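PDB 4HDE: SCO1/SenC family lipoprotein from Bacillus anthracis, which probably acts, as in other SCO1/SenC proteins of thioredoxin-like fold, as a copper-binding or thiol-redox factor in the assembly of cytochrome c oxidase. Local coordinates for residues Lys6-Leu12 with Gly144-Lys149; Phe15-Gln20 with Trp100-Tyr106; Gly32-Asp38 with Ser136-Gln142; Phe39-Asn43 with Asn85-Phe89. All coordinates share one frame; numbering follows the deposited sequence.

Contact 1 (Lys6-Leu12 with Gly144-Lys149); sequences KPLNWDL and GKVMKK
Val146 is wedged among the side chains of Leu8, Trp10 and Leu12. Its CB lies 3.8 Å from Trp10 CB at a slant to the indole, and its two methyls part: CG1, anti to the backbone N (chi1 -168°), goes toward Trp10 and Leu8, while CG2 meets Leu12 CD2 at 3.5 Å in the conformer described, those two side chains crossing at about a right angle. Leu8 CD1 sits over one face of the Trp10 ring, offset toward its rim. The selenomethionine Met147, bent at chi2 and chi3, lays its CE 3.6 Å from Pro7 CB and its SE 3.4 Å from Asn9 ND2. Asp11 and Lys145 run alongside each other, and Lys145 NZ reaches Asp11 OD1 at 2.8 Å from above the carboxylate plane, a salt bridge. Trp10 and Val146 exchange two backbone hydrogen bonds; with Asn9 also facing Val146, this makes a G1 beta bulge. Leu8 N adds a bond to Met147 O. Water 2 joins Leu12 N, Gly144 O and Lys145 NZ; water 1 links Lys6 O to Lys148 NZ, which also bonds Arg5 O. The N-terminal segment is thus held to edge strand 146-151 by apolar packing round Val146, selenomethionine packing, a salt bridge and water bridges.

Contact 2 (Phe15-Gln20 with Trp100-Tyr106); sequences FQFTNQ and WNLLTGY
Strand 16-18, which forms a small beta hairpin with 24-26, runs at a right angle (90°) to the edge strand 100-103 of the central sheet. A single antiparallel hydrogen-bonded bridge, Thr18 with Thr104, joins the two segments: Thr18 N bonds Thr104 O at 3.0 Å, and Thr104 N returns to Thr18 O. Beyond it, side-chain amides take over from the backbone. Gln20, bent at chi2 (-94°), lays its amide against 100-102, accepting Leu102 N at OE1 (2.8 Å, from above the carbonyl plane) and giving NE2 to Trp100 O, a nearly straight bond of 3.1 Å. Asn19 ND2 donates to Asn101 OD1 at 2.9 Å with the two amides nearly coplanar, while Asn19 OD1 takes the backbone N of Asp21 and Lys23. At the other end Tyr106 turns its edge to the face of Phe17, centroids 4.5 Å apart and planes at 64°; Tyr106 CD1 stands over the centre of the Phe17 ring, and Phe15 CD1 lies against the opposite face near the rim. Leu103 CD1 touches the edges of both phenylalanine rings. Phe114 meets both edge-to-face, and Ser75 O holds Tyr106 OH. An N-terminal hairpin packed on the central sheet is consistent with the SCO1/SenC variant of the thioredoxin fold.

Contact 3 (Gly32-Asp38 with Ser136-Gln142); sequences GKVWVAD and SFYLIDQ
Gly32 N opens the pairing with a bond to Gln142 O (3.0 Å), beyond the regular strand. At Val34 the two methyls divide the work: CG1 packs on Leu139 CD1 at 3.7 Å, and CG2 rests on the amide of Gln142, 3.5 Å from its CD. Trp35 pairs with Ile140 through two hydrogen bonds, one of them from Ile140 N to Trp35 O (2.8 Å). With CG set between the backbone N and carbonyl carbon (chi1 56°), the indole folds over Ile140: Ile140 CD1 sits 3.7 Å from the centroid of the Trp35 six-membered ring, only 6° off its normal, a CH-pi contact, and Ile140 CG2 lies 3.3 Å from Trp35 NE1. Val36, on the other face, meets Leu139 and Phe137. Ala37 exchanges two bonds with Tyr138, and its CB touches Ile140 CD1 at 3.8 Å. Asp38 runs beside the Phe137 ring, OD2 3.6 Å from CE1, while OD1 bonds Ser73 OG. The antiparallel pair lies inside the five-stranded sheet, between strands 70-75 and 146-151; helices 48-64 and 158-169 cover the Val36 and Leu139 face, and Phe119 of helix 108-119 reaches Tyr138 on the Trp35 and Ile140 face.

Contact 4 (Phe39-Asn43 with Asn85-Phe89); sequences FMFTN and NLKAF
One face of the Phe89 ring receives the methyl CE of selenomethionine Met40, with SE lying obliquely; Thr42 CG2 also approaches at a slant, and the Phe93 ring meets Phe89 too. In the Met40 conformer described, CE stands 4.0 Å from the Phe89 centroid, 27° off the normal, a CH-pi contact. SE lies further out, 4.5 Å from the same centroid and 52° off the normal, and comes within 3.5 Å of Phe89 CE2, a Met-aromatic contact. Phe89 CG, anti to its own backbone N (chi1 178°), carries the ring off the helix toward the end of strand 35-40, and the Met40 chain, bent at chi2 and chi3, curls its methyl over the ring from the opposite direction. Thr42 slides past Phe89, its CG2 lying 3.8 Å from Phe89 CB. The same methyl meets Leu86 CD2 at 3.6 Å, and Leu86 CD2 also touches Met40 CE at 4.1 Å. Water 4 donates to Thr42 OG1 at 2.7 Å and accepts from Asn85 ND2 at 3.1 Å. Asp81 OD1 is a further partner of this hydroxyl, and Asn85 OD1 takes Lys82 N. Helix 48-64 adjoins the apolar cluster: Cys48 and Thr52 touch Met40, and Thr52 also touches Phe89. Segment 39-43 leads from strand 35-40 into the CxxxC motif that includes Cys48, which binds copper in relatives and probably here. Direct contact between strand end and helix 83-90 is therefore dispersive, carried by selenium, methyls and one ring, whereas the polar link is made through a water at its margin.

Overall arrangement
Contacts 2 and 3 are buried, contact 4 is partly so, and contact 1 lies at the surface. All four reach the same five-stranded sheet. Contact 3 supplies regular antiparallel pairing in its interior, whereas contacts 1 and 2 fasten less regular N-terminal segments to its outermost strands, 146-151 and 100-103, each through a single bridge supplemented by side chains: a salt bridge and waters outside, amides and aromatic rings inside. Contact 4 continues strand 35-40 from contact 3 but trades backbone bonds for packing on helix 83-90, whose Leu86 also touches contact 2. Contacts 1 and 3 join directly through strands 136-140 and 146-151, and Phe15 meets Trp35 between contacts 2 and 3.

Contact 1 (Lys6-Leu12 with Gly144-Lys149)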
# COMPACT_ATOMS: atom_id res chain seq x y z
N LYS A 6 -10.46 -3.55 18.33
CA LYS A 6 -10.68 -2.16 17.95
C LYS A 6 -10.46 -1.89 16.46
O LYS A 6 -9.69 -1.01 16.11
CB LYS A 6 -9.79 -1.24 18.79
CG LYS A 6 -9.82 -1.54 20.28
CD LYS A 6 -11.21 -1.38 20.88
CE LYS A 6 -11.21 -1.65 22.38
NZ LYS A 6 -12.53 -1.34 22.99
N PRO A 7 -11.14 -2.64 15.58
CA PRO A 7 -10.99 -2.44 14.14
C PRO A 7 -11.46 -1.05 13.71
O PRO A 7 -12.38 -0.49 14.30
CB PRO A 7 -11.90 -3.51 13.54
CG PRO A 7 -12.91 -3.78 14.60
CD PRO A 7 -12.17 -3.65 15.89
N LEU A 8 -10.82 -0.51 12.67
CA LEU A 8 -11.20 0.80 12.15
C LEU A 8 -12.54 0.79 11.42
O LEU A 8 -13.30 1.75 11.49
CB LEU A 8 -10.10 1.32 11.22
CG LEU A 8 -8.73 1.58 11.85
CD1 LEU A 8 -7.70 1.83 10.76
CD2 LEU A 8 -8.79 2.74 12.83
N ASN A 9 -12.82 -0.30 10.70
CA ASN A 9 -14.04 -0.41 9.90
C ASN A 9 -14.22 0.73 8.91
O ASN A 9 -15.33 1.24 8.76
CB ASN A 9 -15.29 -0.46 10.79
CG ASN A 9 -15.27 -1.61 11.78
OD1 ASN A 9 -15.51 -1.42 12.98
ND2 ASN A 9 -14.98 -2.81 11.30
N TRP A 10 -13.16 1.15 8.23
CA TRP A 10 -13.30 2.22 7.23
C TRP A 10 -13.77 1.69 5.89
O TRP A 10 -13.24 0.70 5.38
CB TRP A 10 -11.98 2.92 6.99
CG TRP A 10 -11.40 3.70 8.13
CD1 TRP A 10 -12.00 4.03 9.31
CD2 TRP A 10 -10.08 4.24 8.18
NE1 TRP A 10 -11.12 4.76 10.09
CE2 TRP A 10 -9.94 4.89 9.41
CE3 TRP A 10 -9.01 4.24 7.29
CZ2 TRP A 10 -8.76 5.54 9.78
CZ3 TRP A 10 -7.84 4.88 7.65
CH2 TRP A 10 -7.72 5.52 8.89
N ASP A 11 -14.79 2.33 5.32
CA ASP A 11 -15.24 2.02 3.98
C ASP A 11 -14.19 2.39 2.93
O ASP A 11 -13.52 3.41 3.05
CB ASP A 11 -16.53 2.79 3.66
CG ASP A 11 -17.72 2.34 4.50
OD1 ASP A 11 -17.79 1.15 4.88
OD2 ASP A 11 -18.60 3.19 4.76
N LEU A 12 -14.08 1.55 1.90
CA LEU A 12 -13.20 1.83 0.77
C LEU A 12 -14.00 1.84 -0.51
O LEU A 12 -14.77 0.91 -0.79
CB LEU A 12 -12.14 0.75 0.63
CG LEU A 12 -11.03 0.72 1.66
CD1 LEU A 12 -10.01 -0.33 1.24
CD2 LEU A 12 -10.39 2.09 1.78
N GLY A 144 -13.21 -5.93 2.35
CA GLY A 144 -12.81 -4.69 1.72
C GLY A 144 -12.85 -3.46 2.61
O GLY A 144 -12.94 -2.34 2.09
N LYS A 145 -12.76 -3.66 3.93
CA LYS A 145 -12.74 -2.54 4.88
C LYS A 145 -11.36 -2.39 5.49
O LYS A 145 -10.68 -3.38 5.78
CB LYS A 145 -13.77 -2.78 5.99
CG LYS A 145 -15.19 -3.05 5.51
CD LYS A 145 -15.76 -1.87 4.74
CE LYS A 145 -17.18 -2.16 4.25
NZ LYS A 145 -17.66 -1.13 3.29
N VAL A 146 -10.94 -1.15 5.71
CA VAL A 146 -9.69 -0.94 6.43
C VAL A 146 -9.90 -1.27 7.89
O VAL A 146 -10.84 -0.76 8.52
CB VAL A 146 -9.19 0.50 6.31
CG1 VAL A 146 -7.77 0.59 6.79
CG2 VAL A 146 -9.30 0.99 4.87
N MSE A 147 -9.05 -2.13 8.43
CA MSE A 147 -9.22 -2.61 9.78
C MSE A 147 -8.16 -2.11 10.76
O MSE A 147 -8.46 -1.91 11.93
CB MSE A 147 -9.33 -4.14 9.81
CG MSE A 147 -10.53 -4.66 9.01
SE MSE A 147 -12.28 -3.94 9.55
CE MSE A 147 -12.87 -5.43 10.64
N LYS A 148 -6.93 -1.91 10.29
CA LYS A 148 -5.83 -1.50 11.17
C LYS A 148 -4.87 -0.57 10.46
O LYS A 148 -4.71 -0.64 9.24
CB LYS A 148 -5.06 -2.73 11.67
CG LYS A 148 -5.86 -3.68 12.56
CD LYS A 148 -6.11 -3.01 13.89
CE LYS A 148 -6.30 -4.01 15.01
NZ LYS A 148 -6.10 -3.33 16.32
N LYS A 149 -4.22 0.29 11.23
CA LYS A 149 -3.19 1.21 10.76
C LYS A 149 -1.94 1.03 11.62
O LYS A 149 -2.04 0.91 12.85
CB LYS A 149 -3.70 2.65 10.88
CG LYS A 149 -2.74 3.73 10.37
CD LYS A 149 -3.27 5.14 10.63
CE LYS A 149 -2.80 5.66 11.98
NZ LYS A 149 -3.20 7.07 12.21
O HOH W 1 -6.98 -0.58 16.04
O HOH W 2 -15.62 -0.90 1.44

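Contact 2 (Phe15-Gln20 with Trp100-Tyr106)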
# COMPACT_ATOMS: atom_id res chain seq x y z
N PHE A 15 -12.23 0.85 -6.89
CA PHE A 15 -11.27 1.51 -7.77
C PHE A 15 -10.62 0.52 -8.74
O PHE A 15 -10.52 -0.67 -8.47
CB PHE A 15 -10.18 2.22 -6.97
CG PHE A 15 -9.30 1.30 -6.18
CD1 PHE A 15 -8.09 0.86 -6.70
CD2 PHE A 15 -9.67 0.88 -4.91
CE1 PHE A 15 -7.28 0.02 -5.98
CE2 PHE A 15 -8.87 0.02 -4.19
CZ PHE A 15 -7.66 -0.40 -4.72
N GLN A 16 -10.18 1.05 -9.88
CA GLN A 16 -9.45 0.29 -10.87
C GLN A 16 -8.32 1.17 -11.39
O GLN A 16 -8.56 2.14 -12.11
CB GLN A 16 -10.36 -0.12 -12.03
CG GLN A 16 -9.65 -0.88 -13.13
CD GLN A 16 -10.58 -1.17 -14.30
OE1 GLN A 16 -11.77 -1.45 -14.12
NE2 GLN A 16 -10.04 -1.07 -15.51
N PHE A 17 -7.10 0.86 -10.99
CA PHE A 17 -5.94 1.65 -11.40
C PHE A 17 -5.07 0.80 -12.30
O PHE A 17 -5.53 -0.23 -12.81
CB PHE A 17 -5.17 2.17 -10.18
CG PHE A 17 -5.99 3.07 -9.26
CD1 PHE A 17 -7.04 3.84 -9.74
CD2 PHE A 17 -5.68 3.14 -7.91
CE1 PHE A 17 -7.76 4.67 -8.88
CE2 PHE A 17 -6.40 3.97 -7.04
CZ PHE A 17 -7.44 4.73 -7.53
N THR A 18 -3.82 1.21 -12.52
CA THR A 18 -2.91 0.47 -13.38
C THR A 18 -1.67 0.08 -12.58
O THR A 18 -1.12 0.90 -11.84
CB THR A 18 -2.50 1.33 -14.59
OG1 THR A 18 -3.67 1.70 -15.33
CG2 THR A 18 -1.56 0.55 -15.51
N ASN A 19 -1.21 -1.16 -12.73
CA ASN A 19 -0.03 -1.62 -12.00
C ASN A 19 1.29 -1.41 -12.75
O ASN A 19 1.31 -0.81 -13.83
CB ASN A 19 -0.19 -3.07 -11.52
CG ASN A 19 -0.10 -4.09 -12.65
OD1 ASN A 19 0.24 -3.76 -13.79
ND2 ASN A 19 -0.39 -5.33 -12.32
N GLN A 20 2.37 -1.94 -12.19
CA GLN A 20 3.71 -1.69 -12.69
C GLN A 20 3.98 -2.42 -14.00
O GLN A 20 5.00 -2.21 -14.63
CB GLN A 20 4.76 -2.05 -11.63
CG GLN A 20 4.91 -3.54 -11.32
CD GLN A 20 4.07 -4.00 -10.14
OE1 GLN A 20 3.03 -3.43 -9.85
NE2 GLN A 20 4.53 -5.03 -9.46
N TRP A 100 2.45 -8.29 -5.03
CA TRP A 100 2.71 -6.89 -4.72
C TRP A 100 2.49 -6.07 -5.98
O TRP A 100 3.21 -6.23 -6.98
CB TRP A 100 4.14 -6.69 -4.21
CG TRP A 100 4.43 -5.37 -3.53
CD1 TRP A 100 3.71 -4.20 -3.60
CD2 TRP A 100 5.54 -5.11 -2.67
NE1 TRP A 100 4.32 -3.23 -2.83
CE2 TRP A 100 5.44 -3.77 -2.25
CE3 TRP A 100 6.60 -5.88 -2.21
CZ2 TRP A 100 6.37 -3.19 -1.40
CZ3 TRP A 100 7.53 -5.31 -1.36
CH2 TRP A 100 7.41 -3.97 -0.96
N ASN A 101 1.48 -5.21 -5.94
CA ASN A 101 1.16 -4.33 -7.06
C ASN A 101 1.34 -2.88 -6.67
O ASN A 101 0.87 -2.45 -5.62
CB ASN A 101 -0.26 -4.59 -7.54
CG ASN A 101 -0.38 -5.88 -8.28
OD1 ASN A 101 -0.17 -5.94 -9.49
ND2 ASN A 101 -0.69 -6.96 -7.55
N LEU A 102 2.08 -2.14 -7.50
CA LEU A 102 2.29 -0.71 -7.30
C LEU A 102 1.44 -0.02 -8.36
O LEU A 102 1.49 -0.40 -9.53
CB LEU A 102 3.77 -0.35 -7.43
CG LEU A 102 4.68 -0.98 -6.38
CD1 LEU A 102 5.15 -2.37 -6.80
CD2 LEU A 102 5.87 -0.08 -6.15
N LEU A 103 0.65 0.96 -7.94
CA LEU A 103 -0.43 1.49 -8.77
C LEU A 103 -0.23 2.96 -9.15
O LEU A 103 0.35 3.75 -8.40
CB LEU A 103 -1.77 1.30 -8.07
CG LEU A 103 -2.11 -0.13 -7.64
CD1 LEU A 103 -3.50 -0.20 -7.00
CD2 LEU A 103 -2.02 -1.10 -8.81
N THR A 104 -0.75 3.30 -10.32
CA THR A 104 -0.66 4.65 -10.85
C THR A 104 -1.68 4.78 -11.98
O THR A 104 -2.60 3.96 -12.08
CB THR A 104 0.77 4.95 -11.33
OG1 THR A 104 0.89 6.35 -11.61
CG2 THR A 104 1.13 4.15 -12.57
N GLY A 105 -1.54 5.81 -12.81
CA GLY A 105 -2.35 5.95 -14.01
C GLY A 105 -3.47 6.96 -13.91
O GLY A 105 -4.10 7.29 -14.90
N TYR A 106 -3.68 7.46 -12.70
CA TYR A 106 -4.73 8.41 -12.37
C TYR A 106 -4.10 9.80 -12.24
O TYR A 106 -2.89 9.95 -12.31
CB TYR A 106 -5.37 7.98 -11.05
CG TYR A 106 -4.39 7.43 -10.05
CD1 TYR A 106 -4.35 6.08 -9.75
CD2 TYR A 106 -3.49 8.27 -9.41
CE1 TYR A 106 -3.45 5.57 -8.83
CE2 TYR A 106 -2.57 7.77 -8.50
CZ TYR A 106 -2.56 6.43 -8.21
OH TYR A 106 -1.67 5.92 -7.29

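Contact 3 (Gly32-Asp38 with Ser136-Gln142)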
# COMPACT_ATOMS: atom_id res chain seq x y z
N GLY A 32 -12.06 -9.97 -1.28
CA GLY A 32 -11.94 -11.36 -0.89
C GLY A 32 -10.55 -11.73 -0.41
O GLY A 32 -10.34 -12.84 0.09
N LYS A 33 -9.59 -10.83 -0.55
CA LYS A 33 -8.23 -11.06 -0.09
C LYS A 33 -7.91 -10.13 1.08
O LYS A 33 -8.52 -9.07 1.24
CB LYS A 33 -7.23 -10.87 -1.23
CG LYS A 33 -7.32 -11.96 -2.32
CD LYS A 33 -6.40 -11.67 -3.49
CE LYS A 33 -6.45 -12.79 -4.51
NZ LYS A 33 -5.81 -14.02 -3.98
N VAL A 34 -6.95 -10.55 1.90
CA VAL A 34 -6.40 -9.69 2.93
C VAL A 34 -5.25 -8.94 2.27
O VAL A 34 -4.40 -9.54 1.61
CB VAL A 34 -5.88 -10.54 4.12
CG1 VAL A 34 -5.14 -9.67 5.15
CG2 VAL A 34 -7.04 -11.27 4.77
N TRP A 35 -5.23 -7.62 2.43
CA TRP A 35 -4.16 -6.85 1.83
C TRP A 35 -3.67 -5.69 2.69
O TRP A 35 -4.33 -5.25 3.62
CB TRP A 35 -4.51 -6.39 0.41
CG TRP A 35 -5.78 -5.59 0.20
CD1 TRP A 35 -7.06 -6.04 0.30
CD2 TRP A 35 -5.87 -4.23 -0.23
NE1 TRP A 35 -7.94 -5.04 -0.03
CE2 TRP A 35 -7.23 -3.91 -0.36
CE3 TRP A 35 -4.92 -3.24 -0.53
CZ2 TRP A 35 -7.68 -2.65 -0.75
CZ3 TRP A 35 -5.37 -1.99 -0.93
CH2 TRP A 35 -6.73 -1.70 -1.03
N VAL A 36 -2.45 -5.27 2.39
CA VAL A 36 -1.80 -4.18 3.10
C VAL A 36 -1.49 -3.08 2.10
O VAL A 36 -0.93 -3.35 1.04
CB VAL A 36 -0.50 -4.65 3.76
CG1 VAL A 36 0.14 -3.52 4.54
CG2 VAL A 36 -0.78 -5.83 4.67
N ALA A 37 -1.86 -1.85 2.44
CA ALA A 37 -1.67 -0.70 1.55
C ALA A 37 -0.70 0.32 2.14
O ALA A 37 -0.68 0.56 3.36
CB ALA A 37 -3.00 -0.04 1.27
N ASP A 38 0.10 0.94 1.27
CA ASP A 38 0.78 2.17 1.62
C ASP A 38 0.74 3.16 0.45
O ASP A 38 0.29 2.82 -0.65
CB ASP A 38 2.20 1.92 2.16
CG ASP A 38 3.19 1.47 1.10
OD1 ASP A 38 2.78 1.11 -0.02
OD2 ASP A 38 4.42 1.45 1.40
N SER A 136 1.77 5.52 6.88
CA SER A 136 1.25 4.32 7.53
C SER A 136 1.15 3.13 6.58
O SER A 136 1.11 3.28 5.36
CB SER A 136 -0.14 4.58 8.12
OG SER A 136 -0.10 5.57 9.12
N PHE A 137 1.10 1.93 7.17
CA PHE A 137 0.63 0.74 6.47
C PHE A 137 -0.80 0.47 6.96
O PHE A 137 -1.08 0.59 8.15
CB PHE A 137 1.48 -0.48 6.82
CG PHE A 137 2.91 -0.45 6.30
CD1 PHE A 137 3.34 0.49 5.35
CD2 PHE A 137 3.81 -1.41 6.74
CE1 PHE A 137 4.65 0.48 4.89
CE2 PHE A 137 5.12 -1.43 6.29
CZ PHE A 137 5.54 -0.49 5.36
N TYR A 138 -1.68 0.08 6.05
CA TYR A 138 -3.07 -0.20 6.38
C TYR A 138 -3.42 -1.64 6.07
O TYR A 138 -3.12 -2.13 4.97
CB TYR A 138 -4.00 0.71 5.58
CG TYR A 138 -3.74 2.17 5.79
CD1 TYR A 138 -4.36 2.87 6.81
CD2 TYR A 138 -2.85 2.86 4.98
CE1 TYR A 138 -4.12 4.23 7.00
CE2 TYR A 138 -2.59 4.20 5.16
CZ TYR A 138 -3.23 4.87 6.17
OH TYR A 138 -2.97 6.22 6.35
N LEU A 139 -4.06 -2.32 7.01
CA LEU A 139 -4.51 -3.70 6.82
C LEU A 139 -5.98 -3.69 6.45
O LEU A 139 -6.81 -3.17 7.21
CB LEU A 139 -4.28 -4.52 8.09
CG LEU A 139 -4.70 -5.99 8.03
CD1 LEU A 139 -3.87 -6.75 7.02
CD2 LEU A 139 -4.58 -6.61 9.42
N ILE A 140 -6.30 -4.28 5.31
CA ILE A 140 -7.66 -4.31 4.77
C ILE A 140 -8.13 -5.76 4.73
O ILE A 140 -7.40 -6.66 4.31
CB ILE A 140 -7.71 -3.68 3.36
CG1 ILE A 140 -7.31 -2.20 3.43
CG2 ILE A 140 -9.09 -3.76 2.76
CD1 ILE A 140 -5.96 -1.88 2.86
N ASP A 141 -9.36 -6.00 5.19
CA ASP A 141 -9.85 -7.38 5.28
C ASP A 141 -10.55 -7.85 4.00
O ASP A 141 -10.66 -7.10 3.01
CB ASP A 141 -10.74 -7.57 6.52
CG ASP A 141 -12.12 -6.92 6.39
OD1 ASP A 141 -12.46 -6.36 5.32
OD2 ASP A 141 -12.88 -7.01 7.38
N GLN A 142 -11.01 -9.10 4.02
CA GLN A 142 -11.61 -9.75 2.85
C GLN A 142 -12.91 -9.07 2.44
O GLN A 142 -13.33 -9.18 1.28
CB GLN A 142 -11.84 -11.24 3.13
CG GLN A 142 -10.56 -12.00 3.49
CD GLN A 142 -10.38 -12.17 4.98
OE1 GLN A 142 -10.56 -11.23 5.76
NE2 GLN A 142 -9.99 -13.37 5.39
O HOH W 3 -10.64 -7.15 0.21

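Contact 4 (Phe39-Asn43 with Asn85-Phe89)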
# COMPACT_ATOMS: atom_id res chain seq x y z
N PHE A 39 1.22 4.38 0.71
CA PHE A 39 1.30 5.47 -0.26
C PHE A 39 2.76 5.90 -0.37
O PHE A 39 3.43 6.06 0.65
CB PHE A 39 0.43 6.64 0.18
CG PHE A 39 -1.04 6.35 0.10
CD1 PHE A 39 -1.77 6.73 -1.02
CD2 PHE A 39 -1.70 5.68 1.12
CE1 PHE A 39 -3.13 6.46 -1.11
CE2 PHE A 39 -3.06 5.41 1.03
CZ PHE A 39 -3.78 5.80 -0.09
N MSE A 40 3.24 6.09 -1.59
CA MSE A 40 4.65 6.41 -1.81
C MSE A 40 4.85 7.04 -3.18
O MSE A 40 3.90 7.21 -3.94
CB MSE A 40 5.50 5.15 -1.69
CG MSE A 40 4.96 3.98 -2.51
SE MSE A 40 6.38 2.93 -3.32
CE MSE A 40 6.77 4.09 -4.83
N PHE A 41 6.08 7.43 -3.48
CA PHE A 41 6.41 7.91 -4.82
C PHE A 41 7.87 7.64 -5.11
O PHE A 41 8.69 7.61 -4.20
CB PHE A 41 6.01 9.39 -5.05
CG PHE A 41 6.77 10.39 -4.23
CD1 PHE A 41 7.66 11.28 -4.83
CD2 PHE A 41 6.55 10.49 -2.86
CE1 PHE A 41 8.34 12.22 -4.07
CE2 PHE A 41 7.23 11.44 -2.10
CZ PHE A 41 8.13 12.28 -2.69
N THR A 42 8.19 7.42 -6.38
CA THR A 42 9.53 6.92 -6.72
C THR A 42 10.63 7.97 -6.62
O THR A 42 11.80 7.61 -6.47
CB THR A 42 9.59 6.23 -8.11
OG1 THR A 42 9.53 7.21 -9.15
CG2 THR A 42 8.46 5.23 -8.27
N ASN A 43 10.28 9.24 -6.68
CA ASN A 43 11.29 10.29 -6.56
C ASN A 43 11.48 10.80 -5.14
O ASN A 43 12.08 11.85 -4.92
CB ASN A 43 11.00 11.45 -7.52
CG ASN A 43 11.35 11.11 -8.95
OD1 ASN A 43 12.52 11.10 -9.33
ND2 ASN A 43 10.34 10.82 -9.76
N ASN A 85 8.42 3.25 -14.21
CA ASN A 85 9.06 3.81 -13.03
C ASN A 85 8.82 2.93 -11.82
O ASN A 85 9.74 2.67 -11.05
CB ASN A 85 8.55 5.22 -12.75
CG ASN A 85 8.74 6.15 -13.93
OD1 ASN A 85 7.89 6.25 -14.81
ND2 ASN A 85 9.86 6.86 -13.94
N LEU A 86 7.59 2.47 -11.65
CA LEU A 86 7.25 1.65 -10.49
C LEU A 86 7.91 0.28 -10.56
O LEU A 86 8.36 -0.26 -9.53
CB LEU A 86 5.74 1.50 -10.37
CG LEU A 86 5.03 2.81 -10.04
CD1 LEU A 86 3.52 2.61 -10.12
CD2 LEU A 86 5.42 3.32 -8.67
N LYS A 87 7.99 -0.28 -11.76
CA LYS A 87 8.61 -1.59 -11.94
C LYS A 87 10.10 -1.51 -11.60
O LYS A 87 10.64 -2.38 -10.91
CB LYS A 87 8.39 -2.08 -13.37
CG LYS A 87 8.80 -3.53 -13.61
CD LYS A 87 8.34 -4.01 -14.98
CE LYS A 87 8.61 -5.48 -15.17
NZ LYS A 87 7.80 -6.30 -14.24
N ALA A 88 10.77 -0.47 -12.08
CA ALA A 88 12.19 -0.31 -11.79
C ALA A 88 12.43 -0.05 -10.31
O ALA A 88 13.41 -0.54 -9.74
CB ALA A 88 12.78 0.81 -12.64
N PHE A 89 11.53 0.71 -9.70
CA PHE A 89 11.62 1.02 -8.28
C PHE A 89 11.53 -0.24 -7.42
O PHE A 89 12.39 -0.48 -6.57
CB PHE A 89 10.53 2.02 -7.89
CG PHE A 89 10.51 2.38 -6.42
CD1 PHE A 89 11.33 3.37 -5.92
CD2 PHE A 89 9.64 1.72 -5.55
CE1 PHE A 89 11.30 3.70 -4.57
CE2 PHE A 89 9.62 2.05 -4.20
CZ PHE A 89 10.44 3.03 -3.72
O HOH W 4 11.32 6.90 -11.19